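Local coordinates for protein lectin CEL-I, N-acetyl-D-galactosamine-specific C-type (Cucumaria echinata, PDB 4WQQ) that binds carbohydrate in a calcium-dependent manner, its natural preference for galactose and N-acetylgalactosamine having been engineered here toward mannose, at residues A28-C32 with K133-K137. The protein carries 3 engineered substitutions. Sequence-based numbering, arbitrary orientation.
Sequences AHHEC and KYMCK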
# COMPACT_ATOMS: atom_id res chain seq x y z
N ALA A 28 -3.61 -21.12 5.29
CA ALA A 28 -3.03 -19.84 5.68
C ALA A 28 -2.34 -19.13 4.45
O ALA A 28 -2.43 -17.93 4.29
CB ALA A 28 -2.09 -20.05 6.83
N HIS A 29 -1.59 -19.89 3.67
CA HIS A 29 -0.89 -19.40 2.52
C HIS A 29 -1.90 -18.78 1.55
O HIS A 29 -1.74 -17.63 1.11
CB HIS A 29 -0.12 -20.54 1.88
CG HIS A 29 0.70 -20.12 0.71
ND1 HIS A 29 1.23 -21.01 -0.18
CD2 HIS A 29 1.22 -18.91 0.38
CE1 HIS A 29 1.93 -20.35 -1.09
NE2 HIS A 29 1.93 -19.07 -0.78
N HIS A 30 -2.94 -19.58 1.23
CA HIS A 30 -4.07 -19.10 0.43
C HIS A 30 -4.69 -17.81 0.96
O HIS A 30 -4.88 -16.88 0.19
CB HIS A 30 -5.13 -20.23 0.33
CG HIS A 30 -6.44 -19.78 -0.24
ND1 HIS A 30 -6.68 -19.73 -1.60
CD2 HIS A 30 -7.56 -19.34 0.37
CE1 HIS A 30 -7.91 -19.28 -1.80
NE2 HIS A 30 -8.45 -19.02 -0.63
N GLU A 31 -5.01 -17.74 2.25
CA GLU A 31 -5.65 -16.60 2.81
C GLU A 31 -4.75 -15.38 2.69
O GLU A 31 -5.19 -14.32 2.27
CB GLU A 31 -5.96 -16.83 4.30
CG GLU A 31 -7.19 -17.69 4.53
CD GLU A 31 -8.46 -17.07 3.98
OE1 GLU A 31 -9.30 -17.84 3.50
OE2 GLU A 31 -8.61 -15.83 4.04
N CYS A 32 -3.48 -15.51 3.03
CA CYS A 32 -2.58 -14.34 2.86
C CYS A 32 -2.49 -13.82 1.44
O CYS A 32 -2.55 -12.63 1.19
CB CYS A 32 -1.12 -14.59 3.36
SG CYS A 32 -0.99 -14.77 5.17
N LYS A 133 -1.85 -20.57 14.02
CA LYS A 133 -2.28 -19.20 13.71
C LYS A 133 -1.44 -18.74 12.50
O LYS A 133 -0.55 -19.49 12.10
CB LYS A 133 -2.14 -18.29 14.90
CG LYS A 133 -2.75 -18.85 16.16
CD LYS A 133 -4.24 -19.07 16.08
CE LYS A 133 -4.77 -19.70 17.42
NZ LYS A 133 -4.57 -18.77 18.57
N TYR A 134 -1.70 -17.57 11.93
CA TYR A 134 -0.85 -17.13 10.82
C TYR A 134 -0.70 -15.63 10.75
O TYR A 134 -1.46 -14.89 11.30
CB TYR A 134 -1.29 -17.75 9.49
CG TYR A 134 -2.64 -17.32 9.01
CD1 TYR A 134 -3.79 -17.92 9.47
CD2 TYR A 134 -2.77 -16.32 8.01
CE1 TYR A 134 -5.01 -17.53 8.98
CE2 TYR A 134 -3.97 -15.92 7.53
CZ TYR A 134 -5.10 -16.51 8.02
OH TYR A 134 -6.38 -16.15 7.56
N MET A 135 0.34 -15.24 10.07
CA MET A 135 0.66 -13.84 9.89
C MET A 135 0.96 -13.58 8.40
O MET A 135 1.76 -14.30 7.77
CB MET A 135 1.94 -13.62 10.66
CG MET A 135 2.63 -12.30 10.51
SD MET A 135 2.10 -11.11 11.71
CE MET A 135 2.32 -11.85 13.39
N CYS A 136 0.40 -12.50 7.89
CA CYS A 136 0.68 -12.08 6.54
C CYS A 136 1.57 -10.84 6.50
O CYS A 136 1.68 -10.12 7.50
CB CYS A 136 -0.60 -11.78 5.78
SG CYS A 136 -1.87 -13.09 5.91
N LYS A 137 2.18 -10.63 5.36
CA LYS A 137 3.15 -9.52 5.18
C LYS A 137 2.88 -9.00 3.80
O LYS A 137 2.74 -9.79 2.87
CB LYS A 137 4.55 -10.09 5.29
CG LYS A 137 5.73 -9.21 4.99
CD LYS A 137 7.05 -9.97 5.31
CE LYS A 137 8.24 -9.26 4.68
NZ LYS A 137 9.55 -9.84 5.03
O HOH W 1 -7.66 -14.00 6.21
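Strand 132-140 of the C-type lectin fold presents one face to helix 25-34, the axes of the two short segments 8.7 Å apart at closest and 34° from parallel. Lys133, at the start of the 133-137 segment, points away from the helix and its NZ forms a salt bridge with Asp66. Tyr134 turns toward the helix: Ala28 CB sits over one ring face, 3.5 Å from Tyr134 CG, in a CH-pi contact, while Cys32 SG meets the ring edge, 3.7 Å from Tyr134 CD2. Tyr134 OH lies 3.4 Å from Glu31 CB, and one water joins the two side chains, 2.8 Å from Tyr134 OH and donating to Glu31 OE2 at 3.0 Å. Met135 points away, against Val58, Tyr61 and Trp62 of helix 52-65, so the strand runs between the two helices. Cys136 turns back and closes the disulfide, Cys136 SG to Cys32 SG 2.0 Å, the first-helix-to-last-strand link characteristic of C-type lectin domains. No direct hydrogen bond crosses between segments 28-32 and 133-137, 101 residues apart at their closest ends; their pairing therefore rests on the covalent link and the buried Tyr134 packing, with the water bridge at partly exposed Glu31.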